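Local coordinates for protein STM4351 (Salmonella enterica, PDB 2Y7I) that binds arginine with high specificity in the periplasm, as a bacterial solute-binding protein of family 3, at residues Phe21-Ala24 and Asp25-Val29; Thr50-Ser53 and Phe54-Ile58. One frame throughout, in Å; residues are numbered along the deposited sequence.

Interaction 1. Residues Phe21-Ala24 and Asp25-Val29; sequences FVDA and DNKIV. With ZN (zinc ion), chain F.
Asp23 leaves the chain at the first corner of a tight turn, and its carboxylate meets Asp25 and Lys27. Its CB lies 4.0 Å from Lys27 O. Chi1 of 66° leaves CG flanked by both backbone branches, turning the carboxylate inward over the turn, with Asp23 CG 2.8 Å from a zinc ion. There Asp23 OD1 accepts the Lys27 N-H at 2.9 Å, met from well above the carboxylate plane, and a weak bond from Asp25 N. Asp23 OD2 binds the zinc at 2.1 Å, and Asp25 OD1 takes the same metal at 1.9 Å, the two carboxylate planes 38° apart. Carboxylates suit this place because their oxygens can ligate zinc, and the cation would be expected to ease the crowding of negative charge; the Lys27 ammonium forms a salt bridge with Asp25 OD2. Behind the turn, Phe21 and Val29 exchange both backbone bonds as a hydrogen-bonded pair, and Val29 CG2 sits over one face of the Phe21 ring, 3.7 Å from its centroid, a CH-pi contact. Val22 and Ile28, the non-hydrogen-bonded pair, put their branched side chains on the other face of the ribbon, where both touch Ala14. The whole is a short antiparallel beta hairpin, closed by a type I turn from Asp23 to Asn26 and carrying a surface zinc site.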
ATOM      1  N   PHE A  21      19.209   8.641   1.047  1.00 17.76           N
ATOM      2  CA  PHE A  21      20.459   9.189   0.565  1.00 19.30           C
ATOM      3  C   PHE A  21      20.457  10.704   0.751  1.00 20.42           C
ATOM      4  O   PHE A  21      19.460  11.286   1.201  1.00 20.41           O
ATOM      5  CB  PHE A  21      20.717   8.782  -0.899  1.00 19.43           C
ATOM      6  CG  PHE A  21      19.721   9.339  -1.891  1.00 20.94           C
ATOM      7  CD1 PHE A  21      18.478   8.729  -2.073  1.00 21.35           C
ATOM      8  CD2 PHE A  21      20.052  10.439  -2.682  1.00 23.05           C
ATOM      9  CE1 PHE A  21      17.572   9.217  -3.007  1.00 23.56           C
ATOM     10  CE2 PHE A  21      19.150  10.944  -3.612  1.00 24.84           C
ATOM     11  CZ  PHE A  21      17.902  10.325  -3.777  1.00 24.19           C
ATOM     12  N   VAL A  22      21.578  11.333   0.426  1.00 21.67           N
ATOM     13  CA  VAL A  22      21.754  12.757   0.665  1.00 23.61           C
ATOM     14  C   VAL A  22      21.755  13.452  -0.688  1.00 25.01           C
ATOM     15  O   VAL A  22      22.457  13.027  -1.606  1.00 25.17           O
ATOM     16  CB  VAL A  22      23.062  13.041   1.458  1.00 24.15           C
ATOM     17  CG1 VAL A  22      23.185  14.512   1.809  1.00 25.27           C
ATOM     18  CG2 VAL A  22      23.084  12.215   2.745  1.00 23.99           C
ATOM     19  N   ASP A  23      20.930  14.482  -0.831  1.00 26.10           N
ATOM     20  CA  ASP A  23      20.883  15.234  -2.086  1.00 27.87           C
ATOM     21  C   ASP A  23      21.919  16.351  -2.079  1.00 29.68           C
ATOM     22  O   ASP A  23      22.713  16.459  -1.142  1.00 29.30           O
ATOM     23  CB  ASP A  23      19.475  15.797  -2.345  1.00 28.54           C
ATOM     24  CG  ASP A  23      19.063  16.845  -1.334  1.00 30.20           C
ATOM     25  OD1 ASP A  23      19.919  17.363  -0.580  1.00 31.24           O
ATOM     26  OD2 ASP A  23      17.858  17.174  -1.300  1.00 32.13           O
ATOM     27  N   ALA A  24      21.861  17.201  -3.107  1.00 31.54           N
ATOM     28  CA  ALA A  24      22.857  18.245  -3.339  1.00 33.51           C
ATOM     29  C   ALA A  24      22.989  19.294  -2.227  1.00 34.63           C
ATOM     30  O   ALA A  24      24.075  19.843  -2.027  1.00 36.22           O
ATOM     31  CB  ALA A  24      22.607  18.922  -4.692  1.00 35.06           C
ATOM     32  N   ASP A  25      21.907  19.598  -1.519  1.00 34.42           N
ATOM     33  CA  ASP A  25      22.003  20.558  -0.416  1.00 35.51           C
ATOM     34  C   ASP A  25      22.005  19.866   0.954  1.00 34.10           C
ATOM     35  O   ASP A  25      21.550  20.423   1.954  1.00 34.23           O
ATOM     36  CB  ASP A  25      20.932  21.661  -0.520  1.00 37.10           C
ATOM     37  CG  ASP A  25      19.535  21.172  -0.149  1.00 36.88           C
ATOM     38  OD1 ASP A  25      19.177  20.042  -0.524  1.00 37.87           O
ATOM     39  OD2 ASP A  25      18.796  21.914   0.531  1.00 38.29           O
ATOM     40  N   ASN A  26      22.528  18.643   0.982  1.00 32.93           N
ATOM     41  CA  ASN A  26      22.778  17.923   2.235  1.00 32.32           C
ATOM     42  C   ASN A  26      21.499  17.578   3.005  1.00 30.82           C
ATOM     43  O   ASN A  26      21.489  17.559   4.238  1.00 31.20           O
ATOM     44  CB  ASN A  26      23.752  18.727   3.117  1.00 34.46           C
ATOM     45  CG  ASN A  26      24.607  17.846   3.999  1.00 35.94           C
ATOM     46  OD1 ASN A  26      25.427  17.066   3.509  1.00 37.99           O
ATOM     47  ND2 ASN A  26      24.434  17.978   5.313  1.00 38.59           N
ATOM     48  N   LYS A  27      20.415  17.323   2.274  1.00 29.30           N
ATOM     49  CA  LYS A  27      19.172  16.874   2.892  1.00 27.45           C
ATOM     50  C   LYS A  27      18.955  15.384   2.642  1.00 25.01           C
ATOM     51  O   LYS A  27      19.332  14.858   1.590  1.00 24.05           O
ATOM     52  CB  LYS A  27      17.970  17.695   2.395  1.00 28.61           C
ATOM     53  CG  LYS A  27      18.000  19.190   2.754  1.00 31.25           C
ATOM     54  CD  LYS A  27      17.865  19.446   4.258  1.00 31.78           C
ATOM     55  CE  LYS A  27      17.156  20.779   4.551  1.00 34.98           C
ATOM     56  NZ  LYS A  27      17.832  21.989   3.975  1.00 37.61           N
ATOM     57  N   ILE A  28      18.355  14.712   3.621  1.00 23.07           N
ATOM     58  CA  ILE A  28      18.096  13.282   3.544  1.00 21.54           C
ATOM     59  C   ILE A  28      16.768  13.066   2.801  1.00 20.99           C
ATOM     60  O   ILE A  28      15.753  13.666   3.153  1.00 21.12           O
ATOM     61  CB  ILE A  28      18.064  12.635   4.953  1.00 20.80           C
ATOM     62  CG1 ILE A  28      19.361  12.947   5.722  1.00 22.54           C
ATOM     63  CG2 ILE A  28      17.858  11.121   4.856  1.00 19.37           C
ATOM     64  CD1 ILE A  28      19.423  12.319   7.114  1.00 23.44           C
ATOM     65  N   VAL A  29      16.805  12.225   1.772  1.00 19.85           N
ATOM     66  CA  VAL A  29      15.672  12.019   0.868  1.00 19.64           C
ATOM     67  C   VAL A  29      15.585  10.544   0.482  1.00 18.29           C
ATOM     68  O   VAL A  29      16.522   9.780   0.695  1.00 18.07           O
ATOM     69  CB  VAL A  29      15.792  12.897  -0.438  1.00 20.40           C
ATOM     70  CG1 VAL A  29      15.672  14.382  -0.129  1.00 22.70           C
ATOM     71  CG2 VAL A  29      17.102  12.606  -1.178  1.00 20.21           C
TER
HETATM   72 ZN    ZN F1248      17.582  19.272  -1.253  1.00 33.49          ZN

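Interaction 2. Residues Thr50-Ser53 and Phe54-Ile58; sequences TNQS and FDSLI. With ZN (zinc ion), chain D; ARG (arginine), chain C.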
ATOM      1  N   THR A  50      18.408  11.118  12.002  1.00 22.48           N
ATOM      2  CA  THR A  50      19.831  11.070  12.332  1.00 22.66           C
ATOM      3  C   THR A  50      20.469  10.051  11.393  1.00 21.00           C
ATOM      4  O   THR A  50      19.988   8.918  11.287  1.00 20.04           O
ATOM      5  CB  THR A  50      20.052  10.683  13.806  1.00 23.21           C
ATOM      6  OG1 THR A  50      19.373  11.625  14.638  1.00 24.91           O
ATOM      7  CG2 THR A  50      21.548  10.676  14.176  1.00 24.96           C
ATOM      8  N   ASN A  51      21.526  10.476  10.705  1.00 20.49           N
ATOM      9  CA  ASN A  51      22.231   9.670   9.720  1.00 19.19           C
ATOM     10  C   ASN A  51      23.543   9.131  10.308  1.00 19.60           C
ATOM     11  O   ASN A  51      24.419   9.901  10.698  1.00 20.09           O
ATOM     12  CB  ASN A  51      22.480  10.530   8.467  1.00 19.71           C
ATOM     13  CG  ASN A  51      23.376   9.860   7.434  1.00 19.43           C
ATOM     14  OD1 ASN A  51      24.097  10.544   6.708  1.00 22.67           O
ATOM     15  ND2 ASN A  51      23.331   8.543   7.350  1.00 18.13           N
ATOM     16  N   GLN A  52      23.650   7.808  10.406  1.00 18.49           N
ATOM     17  CA  GLN A  52      24.841   7.151  10.981  1.00 18.94           C
ATOM     18  C   GLN A  52      24.987   5.770  10.332  1.00 17.56           C
ATOM     19  O   GLN A  52      24.108   5.354   9.571  1.00 16.62           O
ATOM     20  CB  GLN A  52      24.749   7.066  12.510  1.00 20.38           C
ATOM     21  CG  GLN A  52      23.587   6.225  13.046  1.00 20.47           C
ATOM     22  CD  GLN A  52      23.464   6.283  14.569  1.00 24.20           C
ATOM     23  OE1 GLN A  52      23.214   7.343  15.149  1.00 26.02           O
ATOM     24  NE2 GLN A  52      23.631   5.134  15.222  1.00 23.46           N
ATOM     25  N   SER A  53      26.082   5.067  10.610  1.00 16.96           N
ATOM     26  CA  SER A  53      26.350   3.789   9.931  1.00 16.04           C
ATOM     27  C   SER A  53      25.225   2.774  10.163  1.00 14.85           C
ATOM     28  O   SER A  53      24.637   2.723  11.252  1.00 14.92           O
ATOM     29  CB  SER A  53      27.718   3.220  10.346  1.00 16.22           C
ATOM     30  OG  SER A  53      27.788   2.961  11.745  1.00 17.99           O
ATOM     31  N   PHE A  54      24.923   1.974   9.145  1.00 13.89           N
ATOM     32  CA  PHE A  54      23.802   1.018   9.216  1.00 13.34           C
ATOM     33  C   PHE A  54      23.930   0.061  10.396  1.00 13.88           C
ATOM     34  O   PHE A  54      22.940  -0.221  11.086  1.00 13.98           O
ATOM     35  CB  PHE A  54      23.686   0.203   7.917  1.00 12.49           C
ATOM     36  CG  PHE A  54      22.545  -0.803   7.932  1.00 12.60           C
ATOM     37  CD1 PHE A  54      21.247  -0.403   7.624  1.00 13.00           C
ATOM     38  CD2 PHE A  54      22.776  -2.146   8.265  1.00 12.95           C
ATOM     39  CE1 PHE A  54      20.191  -1.327   7.632  1.00 12.45           C
ATOM     40  CE2 PHE A  54      21.727  -3.076   8.275  1.00 12.64           C
ATOM     41  CZ  PHE A  54      20.436  -2.660   7.973  1.00 12.59           C
ATOM     42  N   ASP A  55      25.150  -0.422  10.628  1.00 14.12           N
ATOM     43  CA  ASP A  55      25.409  -1.403  11.695  1.00 14.80           C
ATOM     44  C   ASP A  55      25.273  -0.838  13.107  1.00 15.85           C
ATOM     45  O   ASP A  55      25.260  -1.603  14.079  1.00 16.96           O
ATOM     46  CB  ASP A  55      26.791  -2.042  11.514  1.00 15.01           C
ATOM     47  CG  ASP A  55      27.935  -1.040  11.654  1.00 15.65           C
ATOM     48  OD1 ASP A  55      27.693   0.186  11.676  1.00 13.95           O
ATOM     49  OD2 ASP A  55      29.095  -1.492  11.741  1.00 19.08           O
ATOM     50  N   SER A  56      25.189   0.490  13.226  1.00 15.81           N
ATOM     51  CA  SER A  56      25.067   1.139  14.536  1.00 16.91           C
ATOM     52  C   SER A  56      23.616   1.474  14.897  1.00 16.80           C
ATOM     53  O   SER A  56      23.349   1.963  15.999  1.00 17.49           O
ATOM     54  CB  SER A  56      25.907   2.424  14.591  1.00 17.89           C
ATOM     55  OG  SER A  56      25.273   3.461  13.853  1.00 16.08           O
ATOM     56  N   LEU A  57      22.694   1.203  13.976  1.00 15.60           N
ATOM     57  CA  LEU A  57      21.312   1.669  14.128  1.00 15.82           C
ATOM     58  C   LEU A  57      20.546   0.908  15.199  1.00 16.38           C
ATOM     59  O   LEU A  57      19.911   1.520  16.060  1.00 16.01           O
ATOM     60  CB  LEU A  57      20.565   1.609  12.797  1.00 14.50           C
ATOM     61  CG  LEU A  57      20.938   2.651  11.735  1.00 14.56           C
ATOM     62  CD1 LEU A  57      20.251   2.300  10.429  1.00 13.16           C
ATOM     63  CD2 LEU A  57      20.596   4.085  12.186  1.00 15.46           C
ATOM     64  N   ILE A  58      20.582  -0.420  15.124  1.00 16.21           N
ATOM     65  CA  ILE A  58      19.922  -1.226  16.157  1.00 17.22           C
ATOM     66  C   ILE A  58      20.485  -0.973  17.571  1.00 18.52           C
ATOM     67  O   ILE A  58      19.708  -0.737  18.494  1.00 18.64           O
ATOM     68  CB  ILE A  58      19.830  -2.718  15.767  1.00 16.50           C
ATOM     69  CG1 ILE A  58      18.706  -2.885  14.735  1.00 16.66           C
ATOM     70  CG2 ILE A  58      19.553  -3.607  17.000  1.00 17.57           C
ATOM     71  CD1 ILE A  58      18.740  -4.200  13.987  1.00 18.60           C
TER
HETATM   72 ZN    ZN D1246      30.438   0.071  11.796  1.00 16.19          ZN
HETATM   73  N   ARG C1245      18.272  -4.661   3.023  1.00 13.25           N
HETATM   74  CA  ARG C1245      19.625  -4.972   3.581  1.00 13.72           C
HETATM   75  C   ARG C1245      19.497  -5.385   5.042  1.00 13.54           C
HETATM   76  O   ARG C1245      20.501  -5.654   5.698  1.00 12.77           O
HETATM   77  CB  ARG C1245      20.573  -3.762   3.450  1.00 13.75           C
HETATM   78  CG  ARG C1245      20.023  -2.463   4.069  1.00 14.85           C
HETATM   79  CD  ARG C1245      21.045  -1.328   4.052  1.00 15.37           C
HETATM   80  NE  ARG C1245      20.380  -0.052   4.333  1.00 12.96           N
HETATM   81  CZ  ARG C1245      20.991   1.128   4.420  1.00 12.44           C
HETATM   82  NH1 ARG C1245      22.312   1.237   4.257  1.00 12.54           N
HETATM   83  NH2 ARG C1245      20.277   2.204   4.673  1.00 13.45           N
HETATM   84  OXT ARG C1245      18.384  -5.434   5.600  1.00 13.15           O
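Chi1 values of 63° at Gln52 and 75° at Ser56 tuck CG of the first and OG of the second into the notch between the two main-chain arms, bringing the amide end of the glutamine to the serine hydroxyl. Gln52 NE2 donates to Ser56 OG at 2.7 Å, with the oxygen tilted 26° from the amide plane. Ser56 OG in turn donates to Ser53 O at 2.8 Å. The same carbonyl also accepts Ser56 N at 3.0 Å, from above the carbonyl plane, so two bonds from one residue grip it and fix the bend. Serine fits here because its short hydroxyl can accept and donate at once. Glutamine has the length to span the turn: NE2 also bonds to Ser60 OG and OE1 accepts from Lys65, while the apolar Gln52 CG packs on Leu57 CD2 at 3.8 Å.

Ser53 OG donates to Asp55 OD1 at 2.8 Å, nearly in line with the C-O bond. This second-shell bond steadies a carboxylate whose OD2 binds a zinc ion at 2.1 Å; Asp140 is the other protein ligand of that metal. Phe54 has its CG opposite the backbone N, and its ring presents one face to the chain of the bound arginine. The ligand CD stands 3.6 Å above the ring plane, nearer the ring's margin than its centre, and the ligand NE is 3.4 Å from Phe54 CD1. A flat apolar ring suits the aliphatic chain and the start of the guanidinium group, while polar atoms of the ligand bond to Asp160, Glu20 and Glu118, among others. Strand, turn and first helical residues thus form a strand-to-helix junction at the ligand pocket of a periplasmic binding protein.

In the fold
From the N terminus, the chain leaves strand 7-12 of the parallel sheet and reaches interaction 1, whose turn closes the hairpin of strands 21-22 and 28-29 on the surface. Helix 31-42 then leads to strand 46-51, which lies beside strand 7-12, and interaction 2 closes the bend that carries the chain from that strand into helix 57-62. The two contacts follow in series, neither nested nor crossed, with centres about 16 Å apart. Yet they meet: Ile28 CD1 of the hairpin packs on Asn51 CB at 3.8 Å, tying the hairpin to strand 46-51. Each holds a different zinc ion. Interaction 2 touches the arginine directly, whereas Glu20, which bonds to the ligand, immediately precedes interaction 1.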